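Local atomic coordinates of chitosanase (Bacillus subtilis subsp. subtilis str. 168, PDB entry 7C6C), a protein that hydrolyses internal beta-1,4 linkages between D-glucosamine units of partly acetylated chitosan, as a secreted family 46 glycoside hydrolase that probably aids defence against fungi. Residues Leu33-Arg37 and Asp199-Trp204; Leu54-Glu58 and Leu73-Arg77; Asn66-Lys70 and Ala96-Leu100; Asp151-Ser155 and Asp191-Asn197. Numbering follows the deposited sequence.

Contact 1: residues Leu33-Arg37 and Asp199-Trp204; sequences LDDGR and DTRDEW
The loop Leu33-Arg37, joining strands 30-32 and 39-41, meets the start of helix 201-205, with Asp35 and Thr200 in register (CA to CA 4.5 Å). Asp199 lies in a 3-10 turn that ends at Thr200; Asp199 O receives a CA-H...O contact from Asp35 CA at 3.3 Å, and the Asp199 carboxylate lies beside Gly36, where a CB would collide with OD2; the positive phi of 79° also favours glycine. Thr200, at the N-cap position, offers its OG1 to Arg37 NH1 (2.8 Å). Glu203, chi1 t and chi2 p, has OE2 3.9 Å from Leu33 CD1. Trp204, with N bonded to Thr200 O (2.9 Å), places CZ2 3.4 Å from Arg37 NH2. Arg37, nearly extended from chi2 to chi3, ties back to Asp35: NH1 forms a salt bridge to OD2 (2.9 Å), and its backbone N bonds to OD1 (3.1 Å), making an Asx turn. Asp35 is probably the catalytic nucleophile, so these bonds hold an acid of this family 46 enzyme's likely active site.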
# COMPACT_ATOMS: atom_id res chain seq x y z
N LEU A 33 4.11 10.20 10.39
CA LEU A 33 2.75 10.66 10.12
C LEU A 33 1.91 10.80 11.37
O LEU A 33 0.75 11.22 11.28
CB LEU A 33 2.06 9.73 9.12
CG LEU A 33 2.78 9.66 7.77
CD1 LEU A 33 2.08 8.68 6.85
CD2 LEU A 33 2.89 11.04 7.12
N ASP A 34 2.45 10.47 12.54
CA ASP A 34 1.69 10.50 13.79
C ASP A 34 0.44 9.63 13.70
O ASP A 34 -0.63 9.97 14.22
CB ASP A 34 1.38 11.92 14.26
CG ASP A 34 2.62 12.63 14.73
OD1 ASP A 34 3.23 12.16 15.72
OD2 ASP A 34 3.02 13.62 14.08
N ASP A 35 0.59 8.48 13.05
CA ASP A 35 -0.47 7.50 12.89
C ASP A 35 -0.21 6.25 13.72
O ASP A 35 -0.78 5.19 13.45
CB ASP A 35 -0.63 7.13 11.41
CG ASP A 35 0.63 6.49 10.83
OD1 ASP A 35 1.70 6.55 11.48
OD2 ASP A 35 0.52 5.93 9.73
N GLY A 36 0.67 6.37 14.72
CA GLY A 36 1.04 5.25 15.55
C GLY A 36 2.05 4.31 14.94
O GLY A 36 2.45 3.35 15.60
N ARG A 37 2.48 4.56 13.70
CA ARG A 37 3.30 3.59 12.98
C ARG A 37 4.78 3.96 12.95
O ARG A 37 5.56 3.27 12.29
CB ARG A 37 2.74 3.33 11.58
CG ARG A 37 1.32 2.80 11.61
CD ARG A 37 0.87 2.33 10.24
NE ARG A 37 -0.48 1.78 10.26
CZ ARG A 37 -1.58 2.49 10.05
NH1 ARG A 37 -1.49 3.79 9.79
NH2 ARG A 37 -2.77 1.90 10.09
N ASP A 199 -5.47 5.31 16.17
CA ASP A 199 -4.21 5.99 15.89
C ASP A 199 -4.17 6.55 14.47
O ASP A 199 -3.50 7.56 14.22
CB ASP A 199 -3.02 5.02 16.03
CG ASP A 199 -2.75 4.58 17.46
OD1 ASP A 199 -3.24 5.24 18.41
OD2 ASP A 199 -2.01 3.58 17.64
N THR A 200 -4.86 5.90 13.54
CA THR A 200 -4.71 6.18 12.12
C THR A 200 -5.86 7.00 11.54
O THR A 200 -5.92 7.19 10.32
CB THR A 200 -4.51 4.87 11.34
OG1 THR A 200 -3.97 5.16 10.04
CG2 THR A 200 -5.82 4.08 11.20
N ARG A 201 -6.77 7.46 12.38
CA ARG A 201 -7.93 8.22 11.92
C ARG A 201 -7.61 9.45 11.10
O ARG A 201 -8.13 9.62 10.00
CB ARG A 201 -8.77 8.69 13.11
CG ARG A 201 -9.60 7.62 13.77
CD ARG A 201 -10.07 8.15 15.11
NE ARG A 201 -11.22 7.42 15.63
CZ ARG A 201 -11.67 7.54 16.87
NH1 ARG A 201 -12.73 6.84 17.26
NH2 ARG A 201 -11.07 8.36 17.72
N ASP A 202 -6.77 10.32 11.64
CA ASP A 202 -6.44 11.57 10.95
C ASP A 202 -5.86 11.30 9.57
O ASP A 202 -6.27 11.90 8.58
CB ASP A 202 -5.45 12.39 11.78
CG ASP A 202 -6.09 13.16 12.91
OD1 ASP A 202 -7.33 13.11 13.06
OD2 ASP A 202 -5.34 13.82 13.65
N GLU A 203 -4.87 10.40 9.50
CA GLU A 203 -4.22 10.14 8.23
C GLU A 203 -5.16 9.46 7.25
O GLU A 203 -5.20 9.81 6.06
CB GLU A 203 -2.96 9.31 8.46
CG GLU A 203 -2.12 9.10 7.20
CD GLU A 203 -1.47 10.39 6.69
OE1 GLU A 203 -1.32 11.35 7.47
OE2 GLU A 203 -1.13 10.43 5.49
N TRP A 204 -5.96 8.50 7.72
CA TRP A 204 -6.79 7.74 6.79
C TRP A 204 -7.96 8.57 6.28
O TRP A 204 -8.35 8.45 5.12
CB TRP A 204 -7.26 6.44 7.44
CG TRP A 204 -6.21 5.37 7.37
CD1 TRP A 204 -4.90 5.53 7.03
CD2 TRP A 204 -6.41 3.98 7.61
NE1 TRP A 204 -4.26 4.31 7.05
CE2 TRP A 204 -5.17 3.34 7.41
CE3 TRP A 204 -7.52 3.21 7.99
CZ2 TRP A 204 -5.01 1.97 7.56
CZ3 TRP A 204 -7.36 1.85 8.13
CH2 TRP A 204 -6.11 1.24 7.94

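Contact 2: residues Leu54-Glu58 and Leu73-Arg77; sequences LEVVE and LPELR
Two helical turns, Leu54-Glu58 of helix 52-63 and Leu73-Arg77 at the start of helix 73-82, run roughly antiparallel. Their segment axes approach to 10.0 Å with a crossing angle of -150°, and the nearest CA atoms are those of Leu54 and Leu76, 5.5 Å apart. Each turn carries its i to i+4 bond, Glu58 N to Leu54 O and Arg77 N to Leu73 O, both 2.8 Å. Branched aliphatic side chains suit the space between the axes. Leu54 (chi1 t, chi2 p) brings CD1 to 3.7 Å from Leu73 CD2 and 4.0 Å from Leu76 CB. Val57, chi1 t, sets CG1 3.6 Å from Leu73 CD2 and CG2 3.8 Å from Leu76 CD1; both leucines of the second helix are m,t. At the exposed margin Glu58 and Arg77 bring opposite charges together without a salt bridge: OE2 stays 4.1 Å from NH1, well out of the guanidinium plane. A water joins them instead, donating to Glu58 OE2 (2.7 Å) and accepting from Arg77 NH1 (2.9 Å). Val56 packs elsewhere, on helices 93-99 and 104-128. The seam is the packing of an antiparallel helix pair in a largely helical fold of the lysozyme clan.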
# COMPACT_ATOMS: atom_id res chain seq x y z
N LEU A 54 11.73 -2.86 9.01
CA LEU A 54 12.75 -3.79 9.47
C LEU A 54 13.09 -4.81 8.38
O LEU A 54 14.26 -5.07 8.10
CB LEU A 54 12.28 -4.49 10.75
CG LEU A 54 13.07 -5.72 11.18
CD1 LEU A 54 14.49 -5.38 11.60
CD2 LEU A 54 12.33 -6.44 12.29
N GLU A 55 12.07 -5.37 7.73
CA GLU A 55 12.32 -6.37 6.69
C GLU A 55 13.12 -5.79 5.54
O GLU A 55 14.02 -6.45 5.02
CB GLU A 55 11.02 -7.01 6.20
CG GLU A 55 10.31 -7.83 7.26
CD GLU A 55 9.34 -8.83 6.69
OE1 GLU A 55 9.72 -9.56 5.76
OE2 GLU A 55 8.19 -8.87 7.17
N VAL A 56 12.81 -4.55 5.12
CA VAL A 56 13.61 -3.92 4.08
C VAL A 56 15.07 -3.86 4.49
O VAL A 56 15.97 -4.21 3.71
CB VAL A 56 13.06 -2.52 3.73
CG1 VAL A 56 14.01 -1.83 2.77
CG2 VAL A 56 11.68 -2.64 3.13
N VAL A 57 15.34 -3.41 5.72
CA VAL A 57 16.73 -3.27 6.15
C VAL A 57 17.40 -4.63 6.29
O VAL A 57 18.58 -4.77 5.96
CB VAL A 57 16.83 -2.39 7.42
CG1 VAL A 57 18.28 -2.27 7.86
CG2 VAL A 57 16.23 -1.01 7.16
N GLU A 58 16.67 -5.66 6.74
CA GLU A 58 17.23 -7.01 6.79
C GLU A 58 17.64 -7.49 5.41
O GLU A 58 18.73 -8.04 5.22
CB GLU A 58 16.21 -7.98 7.37
CG GLU A 58 15.89 -7.84 8.83
CD GLU A 58 14.62 -8.61 9.20
OE1 GLU A 58 13.83 -8.94 8.28
OE2 GLU A 58 14.39 -8.88 10.40
N LEU A 73 19.40 -1.84 12.91
CA LEU A 73 18.67 -3.10 13.07
C LEU A 73 18.24 -3.38 14.51
O LEU A 73 17.08 -3.79 14.70
CB LEU A 73 19.44 -4.27 12.47
CG LEU A 73 19.40 -4.37 10.95
CD1 LEU A 73 20.41 -5.37 10.44
CD2 LEU A 73 18.00 -4.73 10.48
N PRO A 74 19.07 -3.21 15.54
CA PRO A 74 18.59 -3.52 16.89
C PRO A 74 17.38 -2.70 17.30
O PRO A 74 16.42 -3.24 17.86
CB PRO A 74 19.82 -3.27 17.78
CG PRO A 74 20.99 -3.52 16.85
CD PRO A 74 20.53 -2.96 15.52
N GLU A 75 17.39 -1.40 17.00
CA GLU A 75 16.23 -0.58 17.34
C GLU A 75 15.03 -0.92 16.46
O GLU A 75 13.91 -1.02 16.96
CB GLU A 75 16.58 0.91 17.24
CG GLU A 75 15.41 1.84 17.55
CD GLU A 75 14.94 1.80 19.00
OE1 GLU A 75 15.61 1.19 19.87
OE2 GLU A 75 13.89 2.41 19.28
N LEU A 76 15.24 -1.10 15.15
CA LEU A 76 14.13 -1.49 14.29
C LEU A 76 13.51 -2.80 14.77
O LEU A 76 12.28 -2.97 14.73
CB LEU A 76 14.59 -1.62 12.85
CG LEU A 76 15.01 -0.31 12.18
CD1 LEU A 76 15.74 -0.62 10.88
CD2 LEU A 76 13.79 0.60 11.92
N ARG A 77 14.34 -3.73 15.23
CA ARG A 77 13.83 -5.00 15.74
C ARG A 77 12.99 -4.80 17.00
O ARG A 77 11.90 -5.37 17.13
CB ARG A 77 14.99 -5.95 15.99
CG ARG A 77 14.57 -7.39 16.19
CD ARG A 77 15.73 -8.28 16.65
NE ARG A 77 16.93 -8.09 15.83
CZ ARG A 77 17.10 -8.62 14.62
NH1 ARG A 77 16.16 -9.40 14.09
NH2 ARG A 77 18.22 -8.38 13.95
O HOH W 1 16.02 -10.72 11.51

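Contact 3: residues Asn66-Lys70 and Ala96-Leu100; sequences NNKLK and AWKSL
Asn66 opens the connection between helices 52-63 and 73-82 with a positive phi of 63°, a conformation asparagine tolerates well, and its OD1 accepts from NZ of the fully extended Lys70 at 2.8 Å. Asn67 then starts a type I beta turn closed by Lys70 N to Asn67 O (3.2 Å). With chi1 p, Asn67 OD1 also accepts from Leu69 N (2.7 Å), an Asx turn, while ND2 is held by Thr61 OG1 and Val64 O, from the end of helix 52-63 and just beyond it. The turn presents Lys68 and Leu69 to the last turn of helix 93-99, Lys68 and Ala96 being nearest (CA to CA 6.9 Å). Lys68 folds over the helix end with chi1 p and chi3 p: its CD lies 3.9 Å from Ala96 CB, CE is 4.0 Å from Leu100 CD2, and NZ donates to Ser99 OG at 2.8 Å. Ser99 OG, chi1 p, donates in turn to Ala96 O (2.7 Å), so a long flexible chain ending in an amine and a small hydroxyl serve the exposed side where this interhelix loop packs on the end of helix 93-99. Leu69 (m,t) is the buried counterpart. Leu69 CD2 reaches Ala96 CB at 3.6 Å, where a methyl group leaves room for it, and Leu69 CD1 meets Leu100 CD1 at 3.9 Å and Trp97 CE3 at 4.5 Å. Leu69 also touches Val57 and Phe106, while Trp97 NE1 bonds to Tyr27 O.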
# COMPACT_ATOMS: atom_id res chain seq x y z
N ASN A 66 27.07 -4.63 6.18
CA ASN A 66 27.77 -3.50 6.82
C ASN A 66 27.48 -2.17 6.15
O ASN A 66 28.32 -1.27 6.12
CB ASN A 66 29.27 -3.77 6.96
CG ASN A 66 29.54 -5.01 7.78
OD1 ASN A 66 28.72 -5.37 8.63
ND2 ASN A 66 30.66 -5.65 7.55
N ASN A 67 26.25 -2.03 5.65
CA ASN A 67 25.78 -0.80 5.01
C ASN A 67 25.43 0.25 6.07
O ASN A 67 25.48 0.00 7.28
CB ASN A 67 24.58 -1.13 4.13
CG ASN A 67 23.42 -1.64 4.94
OD1 ASN A 67 22.74 -0.86 5.62
ND2 ASN A 67 23.19 -2.95 4.91
N LYS A 68 25.03 1.44 5.60
CA LYS A 68 24.79 2.57 6.51
C LYS A 68 23.57 2.38 7.39
O LYS A 68 23.41 3.13 8.37
CB LYS A 68 24.66 3.88 5.73
CG LYS A 68 23.35 4.05 4.97
CD LYS A 68 23.31 5.37 4.20
CE LYS A 68 24.24 5.35 2.99
NZ LYS A 68 24.35 6.69 2.36
N LEU A 69 22.69 1.44 7.07
CA LEU A 69 21.50 1.21 7.87
C LEU A 69 21.65 0.04 8.84
O LEU A 69 20.78 -0.13 9.71
CB LEU A 69 20.29 0.97 6.97
CG LEU A 69 19.86 2.13 6.07
CD1 LEU A 69 18.74 1.70 5.14
CD2 LEU A 69 19.45 3.36 6.88
N LYS A 70 22.72 -0.75 8.74
CA LYS A 70 22.88 -1.92 9.60
C LYS A 70 22.75 -1.57 11.07
O LYS A 70 22.12 -2.31 11.84
CB LYS A 70 24.22 -2.60 9.32
CG LYS A 70 24.51 -3.74 10.29
CD LYS A 70 25.92 -4.31 10.13
CE LYS A 70 26.20 -5.34 11.23
NZ LYS A 70 27.61 -5.82 11.20
N ALA A 96 19.56 8.80 6.31
CA ALA A 96 20.27 7.70 5.69
C ALA A 96 19.39 6.97 4.69
O ALA A 96 19.84 6.63 3.59
CB ALA A 96 20.78 6.74 6.77
N TRP A 97 18.13 6.70 5.05
CA TRP A 97 17.22 6.07 4.11
C TRP A 97 17.07 6.93 2.86
O TRP A 97 17.20 6.44 1.73
CB TRP A 97 15.87 5.85 4.80
CG TRP A 97 14.84 5.15 3.95
CD1 TRP A 97 14.26 5.60 2.80
CD2 TRP A 97 14.25 3.87 4.21
NE1 TRP A 97 13.37 4.68 2.31
CE2 TRP A 97 13.35 3.60 3.16
CE3 TRP A 97 14.41 2.92 5.23
CZ2 TRP A 97 12.61 2.42 3.10
CZ3 TRP A 97 13.67 1.75 5.17
CH2 TRP A 97 12.78 1.51 4.11
N LYS A 98 16.84 8.23 3.04
CA LYS A 98 16.65 9.10 1.88
C LYS A 98 17.87 9.11 0.98
O LYS A 98 17.75 9.17 -0.24
CB LYS A 98 16.32 10.53 2.33
CG LYS A 98 16.05 11.46 1.16
CD LYS A 98 15.75 12.87 1.62
CE LYS A 98 15.69 13.82 0.44
NZ LYS A 98 15.33 15.20 0.85
N SER A 99 19.07 9.03 1.58
CA SER A 99 20.30 9.07 0.79
C SER A 99 20.41 7.89 -0.16
O SER A 99 21.19 7.95 -1.11
CB SER A 99 21.52 9.11 1.71
OG SER A 99 21.83 7.81 2.21
N LEU A 100 19.65 6.82 0.08
CA LEU A 100 19.68 5.62 -0.74
C LEU A 100 18.55 5.59 -1.76
O LEU A 100 18.32 4.54 -2.37
CB LEU A 100 19.66 4.38 0.14
CG LEU A 100 20.94 4.14 0.95
CD1 LEU A 100 20.68 3.15 2.08
CD2 LEU A 100 22.08 3.66 0.04

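Contact 4: residues Asp151-Ser155 and Asp191-Asn197; sequences DDPDS and DLMNPAN
Asp154 projects its carboxylate, chi1 m, onto the chain that leaves helix 177-193, lying over Pro195 (OD2 to CB 3.6 Å) and receiving two consecutive backbone NH groups. Ala196 N donates to Asp154 OD1 and Asn197 N to Asp154 OD2, both at 2.9 Å: a buried acid fastening a type I beta turn to a post-helical loop. The turn runs from Asp152 to Ser155, with Ser155 N bonded to Asp152 O (3.1 Å). Pro153 fits its second position, the ring holding phi near the -68° seen here, and Asp152, chi1 p, adds an Asx turn by accepting Asp154 N at OD2 (3.1 Å). Ser155 donates OG to Asp152 O (2.8 Å) and caps helix 156-167 at Ala158 N. Across the contact, Pro153 and Asp154 lie opposite Ala196 and Pro195, their CA atoms 6.3 and 6.1 Å apart in that order, and Pro153 CB packs on Ala196 CB at 3.9 Å. Asp191, chi1 t on the last turn of its helix, brings OD1 within 2.6 Å of Asp154 OD1, so one of these acids probably holds a proton; Arg162 is a weak, long ion partner of Asp191. Asn194 leaves the helical conformation. Asn197, about 7 Å from the probable nucleophile Asp35 between side chains, bonds through OD1 to Asp199 N. Asn197 ND2 donates at 3.1 Å to a water that itself donates to Asp154 OD2 at 3.0 Å.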
# COMPACT_ATOMS: atom_id res chain seq x y z
N ASP A 151 -4.67 -9.36 10.80
CA ASP A 151 -5.91 -9.97 11.27
C ASP A 151 -6.85 -8.96 11.91
O ASP A 151 -7.87 -9.35 12.47
CB ASP A 151 -5.62 -11.09 12.28
CG ASP A 151 -4.72 -12.17 11.72
OD1 ASP A 151 -3.94 -12.75 12.50
OD2 ASP A 151 -4.80 -12.44 10.50
N ASP A 152 -6.52 -7.67 11.85
CA ASP A 152 -7.27 -6.64 12.55
C ASP A 152 -8.47 -6.20 11.72
O ASP A 152 -8.56 -6.48 10.52
CB ASP A 152 -6.35 -5.45 12.80
CG ASP A 152 -5.80 -4.89 11.52
OD1 ASP A 152 -4.88 -5.51 10.94
OD2 ASP A 152 -6.31 -3.84 11.07
N PRO A 153 -9.42 -5.48 12.33
CA PRO A 153 -10.65 -5.11 11.60
C PRO A 153 -10.45 -4.12 10.47
O PRO A 153 -11.39 -3.90 9.69
CB PRO A 153 -11.55 -4.51 12.70
CG PRO A 153 -11.00 -5.04 13.98
CD PRO A 153 -9.53 -5.16 13.77
N ASP A 154 -9.28 -3.49 10.34
CA ASP A 154 -8.99 -2.57 9.24
C ASP A 154 -8.16 -3.22 8.15
O ASP A 154 -7.75 -2.53 7.20
CB ASP A 154 -8.26 -1.33 9.76
CG ASP A 154 -9.04 -0.59 10.83
OD1 ASP A 154 -10.28 -0.49 10.71
OD2 ASP A 154 -8.42 -0.10 11.79
N SER A 155 -7.92 -4.52 8.24
CA SER A 155 -6.99 -5.21 7.36
C SER A 155 -7.61 -5.50 6.00
O SER A 155 -8.82 -5.50 5.82
CB SER A 155 -6.53 -6.52 7.98
OG SER A 155 -7.62 -7.43 8.11
N ASP A 191 -14.15 2.24 6.06
CA ASP A 191 -13.06 1.90 6.97
C ASP A 191 -12.06 3.04 7.12
O ASP A 191 -11.54 3.28 8.21
CB ASP A 191 -12.36 0.63 6.50
CG ASP A 191 -11.38 0.11 7.51
OD1 ASP A 191 -11.84 -0.25 8.61
OD2 ASP A 191 -10.16 0.08 7.23
N LEU A 192 -11.78 3.75 6.02
CA LEU A 192 -10.86 4.88 6.09
C LEU A 192 -11.44 6.02 6.90
O LEU A 192 -10.70 6.75 7.57
CB LEU A 192 -10.50 5.36 4.68
CG LEU A 192 -9.65 4.39 3.85
CD1 LEU A 192 -9.55 4.89 2.42
CD2 LEU A 192 -8.28 4.20 4.48
N MET A 193 -12.77 6.20 6.86
CA MET A 193 -13.41 7.28 7.59
C MET A 193 -13.53 6.97 9.08
O MET A 193 -13.47 7.89 9.90
CB MET A 193 -14.79 7.56 6.99
CG MET A 193 -14.68 8.21 5.62
SD MET A 193 -13.97 9.86 5.65
CE MET A 193 -15.37 10.82 6.21
N ASN A 194 -13.70 5.71 9.45
CA ASN A 194 -13.89 5.34 10.85
C ASN A 194 -13.20 4.02 11.13
O ASN A 194 -13.84 2.99 11.38
CB ASN A 194 -15.38 5.29 11.20
CG ASN A 194 -16.02 6.66 11.21
OD1 ASN A 194 -15.73 7.49 12.08
ND2 ASN A 194 -16.88 6.92 10.24
N PRO A 195 -11.86 4.01 11.11
CA PRO A 195 -11.14 2.77 11.35
C PRO A 195 -11.26 2.34 12.80
O PRO A 195 -11.45 3.15 13.71
CB PRO A 195 -9.68 3.14 11.02
CG PRO A 195 -9.61 4.61 11.23
CD PRO A 195 -10.96 5.15 10.85
N ALA A 196 -11.15 1.02 13.01
CA ALA A 196 -11.08 0.50 14.37
C ALA A 196 -9.85 1.02 15.10
O ALA A 196 -9.89 1.24 16.31
CB ALA A 196 -11.08 -1.03 14.34
N ASN A 197 -8.75 1.24 14.38
CA ASN A 197 -7.50 1.72 14.96
C ASN A 197 -7.57 3.24 15.03
O ASN A 197 -7.44 3.93 14.02
CB ASN A 197 -6.35 1.24 14.09
CG ASN A 197 -5.02 1.88 14.45
OD1 ASN A 197 -4.85 2.43 15.53
ND2 ASN A 197 -4.07 1.80 13.53
O HOH W 2 -5.45 0.23 11.22

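Overall arrangement
The contacts form two neighbouring pairs. Contacts 1 and 4, centres 11 Å apart, lie on successive helices, contact 4 on 177-193 and contact 1 on 201-205: Trp204 of contact 1 packs on Asp154, Asp191 and Leu192 of contact 4. Contacts 2 and 3, 12 Å apart, alternate their segments along the chain, and Val56 and Val57 touch Trp97. Contact 1 brings together residues 162 positions apart, and the other three fall within that span, contacts 2 and 3 closing before contact 4 opens. This closure brings the probable nucleophile's loop to the later helices, while contacts 2 and 3 pack helices 52-63, 73-82 and 93-99 and the loop 66-70 together, with centres 21 and 25 Å from that of contact 1.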